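Local atomic coordinates of secreted hemophore CSA2 (Candida albicans, PDB entry 4Y7S), a protein that binds heme outside the cell and exchanges it with related CFEM proteins, so that the fungus can use iron from human hemoglobin during hyphal growth. Residues C69-R78 with S102-A111. Numbering follows the deposited sequence.
Sequences CRGADVTNFR and SSALDAAATA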
loop_
_atom_site.group_PDB
_atom_site.type_symbol
_atom_site.label_atom_id
_atom_site.label_comp_id
_atom_site.label_asym_id
_atom_site.label_seq_id
_atom_site.Cartn_x
_atom_site.Cartn_y
_atom_site.Cartn_z
ATOM N N CYS A 69 -17.412 -15.098 -2.230
ATOM C CA CYS A 69 -18.447 -15.128 -1.174
ATOM C C CYS A 69 -19.603 -14.139 -1.425
ATOM O O CYS A 69 -19.392 -13.071 -1.999
ATOM C CB CYS A 69 -17.805 -14.822 0.196
ATOM S SG CYS A 69 -16.511 -15.995 0.713
ATOM N N ARG A 70 -20.815 -14.500 -0.990
ATOM C CA ARG A 70 -21.986 -13.620 -1.101
ATOM C C ARG A 70 -22.733 -13.535 0.218
ATOM O O ARG A 70 -22.631 -14.431 1.055
ATOM C CB ARG A 70 -22.961 -14.121 -2.183
ATOM C CG ARG A 70 -22.370 -14.252 -3.567
ATOM C CD ARG A 70 -22.460 -12.953 -4.346
ATOM N NE ARG A 70 -21.753 -13.037 -5.625
ATOM C CZ ARG A 70 -20.449 -12.815 -5.781
ATOM N NH1 ARG A 70 -19.682 -12.486 -4.737
ATOM N NH2 ARG A 70 -19.902 -12.923 -6.986
ATOM N N GLY A 71 -23.489 -12.458 0.391
ATOM C CA GLY A 71 -24.416 -12.329 1.507
ATOM C C GLY A 71 -23.748 -12.422 2.865
ATOM O O GLY A 71 -22.684 -11.857 3.093
ATOM N N ALA A 72 -24.376 -13.161 3.766
ATOM C CA ALA A 72 -23.899 -13.276 5.140
ATOM C C ALA A 72 -22.492 -13.850 5.233
ATOM O O ALA A 72 -21.777 -13.584 6.206
ATOM C CB ALA A 72 -24.866 -14.112 5.948
ATOM N N ASP A 73 -22.076 -14.630 4.235
ATOM C CA ASP A 73 -20.723 -15.176 4.224
ATOM C C ASP A 73 -19.700 -14.036 4.191
ATOM O O ASP A 73 -18.648 -14.107 4.837
ATOM C CB ASP A 73 -20.512 -16.108 3.026
ATOM C CG ASP A 73 -21.242 -17.419 3.167
ATOM O OD1 ASP A 73 -21.673 -17.743 4.295
ATOM O OD2 ASP A 73 -21.425 -18.103 2.132
ATOM N N VAL A 74 -19.981 -12.990 3.424
ATOM C CA VAL A 74 -19.069 -11.841 3.386
ATOM C C VAL A 74 -19.038 -11.150 4.760
ATOM O O VAL A 74 -17.973 -10.903 5.337
ATOM C CB VAL A 74 -19.465 -10.811 2.315
ATOM C CG1 VAL A 74 -18.466 -9.655 2.326
ATOM C CG2 VAL A 74 -19.499 -11.463 0.925
ATOM N N THR A 75 -20.229 -10.873 5.286
ATOM C CA THR A 75 -20.376 -10.210 6.573
ATOM C C THR A 75 -19.676 -10.978 7.712
ATOM O O THR A 75 -18.956 -10.391 8.523
ATOM C CB THR A 75 -21.855 -10.034 6.878
ATOM O OG1 THR A 75 -22.450 -9.271 5.817
ATOM C CG2 THR A 75 -22.065 -9.314 8.192
ATOM N N ASN A 76 -19.883 -12.287 7.761
ATOM C CA ASN A 76 -19.249 -13.124 8.770
ATOM C C ASN A 76 -17.732 -13.191 8.602
ATOM O O ASN A 76 -16.985 -13.152 9.583
ATOM C CB ASN A 76 -19.871 -14.522 8.738
ATOM C CG ASN A 76 -21.224 -14.559 9.394
ATOM O OD1 ASN A 76 -21.483 -13.785 10.307
ATOM N ND2 ASN A 76 -22.122 -15.416 8.895
ATOM N N PHE A 77 -17.264 -13.281 7.369
ATOM C CA PHE A 77 -15.835 -13.236 7.150
ATOM C C PHE A 77 -15.251 -11.922 7.696
ATOM O O PHE A 77 -14.238 -11.937 8.392
ATOM C CB PHE A 77 -15.441 -13.376 5.685
ATOM C CG PHE A 77 -13.978 -13.183 5.497
ATOM C CD1 PHE A 77 -13.111 -14.256 5.693
ATOM C CD2 PHE A 77 -13.452 -11.920 5.247
ATOM C CE1 PHE A 77 -11.739 -14.086 5.592
ATOM C CE2 PHE A 77 -12.075 -11.737 5.143
ATOM C CZ PHE A 77 -11.222 -12.823 5.317
ATOM N N ARG A 78 -15.891 -10.795 7.401
ATOM C CA ARG A 78 -15.345 -9.519 7.832
ATOM C C ARG A 78 -15.346 -9.398 9.366
ATOM O O ARG A 78 -14.410 -8.845 9.938
ATOM C CB ARG A 78 -16.113 -8.336 7.246
ATOM C CG ARG A 78 -15.955 -8.157 5.762
ATOM C CD ARG A 78 -16.589 -6.830 5.282
ATOM N NE ARG A 78 -15.695 -5.669 5.418
ATOM C CZ ARG A 78 -15.929 -4.472 4.872
ATOM N NH1 ARG A 78 -17.031 -4.263 4.165
ATOM N NH2 ARG A 78 -15.069 -3.480 5.045
ATOM N N SER A 102 -13.148 -2.492 0.243
ATOM C CA SER A 102 -14.284 -2.403 1.155
ATOM C C SER A 102 -15.597 -2.245 0.384
ATOM O O SER A 102 -16.582 -2.878 0.725
ATOM C CB SER A 102 -14.117 -1.239 2.131
ATOM O OG SER A 102 -15.063 -1.346 3.186
ATOM N N SER A 103 -15.610 -1.383 -0.638
ATOM C CA SER A 103 -16.809 -1.148 -1.437
ATOM C C SER A 103 -17.227 -2.427 -2.153
ATOM O O SER A 103 -18.403 -2.752 -2.203
ATOM C CB SER A 103 -16.590 -0.021 -2.456
ATOM O OG SER A 103 -16.233 1.185 -1.801
ATOM N N ALA A 104 -16.251 -3.157 -2.681
ATOM C CA ALA A 104 -16.512 -4.441 -3.334
ATOM C C ALA A 104 -17.094 -5.454 -2.341
ATOM O O ALA A 104 -17.970 -6.247 -2.688
ATOM C CB ALA A 104 -15.225 -4.994 -3.976
ATOM N N LEU A 105 -16.600 -5.452 -1.106
ATOM C CA LEU A 105 -17.136 -6.368 -0.104
ATOM C C LEU A 105 -18.551 -5.992 0.270
ATOM O O LEU A 105 -19.413 -6.862 0.397
ATOM C CB LEU A 105 -16.263 -6.385 1.143
ATOM C CG LEU A 105 -14.917 -7.095 0.980
ATOM C CD1 LEU A 105 -14.000 -6.765 2.147
ATOM C CD2 LEU A 105 -15.116 -8.618 0.807
ATOM N N ASP A 106 -18.786 -4.689 0.441
ATOM C CA ASP A 106 -20.126 -4.177 0.716
ATOM C C ASP A 106 -21.109 -4.703 -0.330
ATOM O O ASP A 106 -22.225 -5.155 -0.008
ATOM C CB ASP A 106 -20.163 -2.638 0.719
ATOM C CG ASP A 106 -19.438 -2.023 1.914
ATOM O OD1 ASP A 106 -19.067 -2.769 2.846
ATOM O OD2 ASP A 106 -19.266 -0.780 1.932
ATOM N N ALA A 107 -20.703 -4.606 -1.592
ATOM C CA ALA A 107 -21.563 -5.042 -2.696
ATOM C C ALA A 107 -21.829 -6.552 -2.634
ATOM O O ALA A 107 -22.963 -7.007 -2.842
ATOM C CB ALA A 107 -20.934 -4.662 -4.038
ATOM N N ALA A 108 -20.782 -7.328 -2.390
ATOM C CA ALA A 108 -20.915 -8.781 -2.311
ATOM C C ALA A 108 -21.849 -9.193 -1.176
ATOM O O ALA A 108 -22.643 -10.137 -1.322
ATOM C CB ALA A 108 -19.551 -9.427 -2.122
ATOM N N ALA A 109 -21.833 -8.423 -0.089
ATOM C CA ALA A 109 -22.662 -8.734 1.074
ATOM C C ALA A 109 -24.142 -8.444 0.845
ATOM O O ALA A 109 -24.991 -9.049 1.493
ATOM C CB ALA A 109 -22.181 -7.950 2.277
ATOM N N THR A 110 -24.440 -7.506 -0.053
ATOM C CA THR A 110 -25.820 -7.114 -0.374
ATOM C C THR A 110 -26.383 -7.758 -1.632
ATOM O O THR A 110 -27.534 -7.507 -1.973
ATOM C CB THR A 110 -25.964 -5.594 -0.530
ATOM O OG1 THR A 110 -25.187 -5.140 -1.645
ATOM C CG2 THR A 110 -25.508 -4.878 0.741
ATOM N N ALA A 111 -25.573 -8.535 -2.345
ATOM C CA ALA A 111 -26.012 -9.195 -3.578
ATOM C C ALA A 111 -27.359 -9.915 -3.422
ATOM O O ALA A 111 -27.583 -10.661 -2.466
ATOM C CB ALA A 111 -24.957 -10.184 -4.044
#
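Gly71 and Ala109 bring the two backbones together, their CA atoms 4.0 Å apart, where the start of helix 72-78 meets the C-terminal part of helix 102-110. From there the two helical segments run at 134° to each other, their axes approaching to 7.9 Å, as one helix pair of the CFEM helical basket, away from the heme site. Gly71, the N-cap residue, donates its N-H to Ala108 O (3.0 Å), while its CA lies 3.3 Å from Ala109 O in a CA-H...O contact. Carbonyls of Ala108 and Ala109, near the C-terminal end of the second segment, thus meet the residue just ahead of helix 72-78, whose positive phi suits glycine.

Val74 packs against the second helix with both branches. With CG1 anti to the backbone N, that methyl reaches Leu105 CD2 and the Leu105 carbonyl, whereas CG2 rests on Ala108 CB at 3.7 Å. The small Ala108 and Ala109 side chains permit this close approach; Leu105 also packs on Val65 and Ala66 of helix 55-68. Cys69, two residues before the N-cap, is joined to Cys29 by a disulfide. Arg70 NH1 hydrogen-bonds to Ala66 O, and CD of the same side chain lies against CB of the poorly ordered Ala111.

Two turns on from the N-cap, Arg78 bends at chi3 (85°) and lays one guanidinium face over Leu105 CD1. Its NH1 forms a salt bridge with Asp106 OD1, though the hydrogen bond itself is weak, and NH2 donates to Ser102 OG at 2.8 Å, the hydroxyl oxygen sitting 20° out of the guanidinium plane.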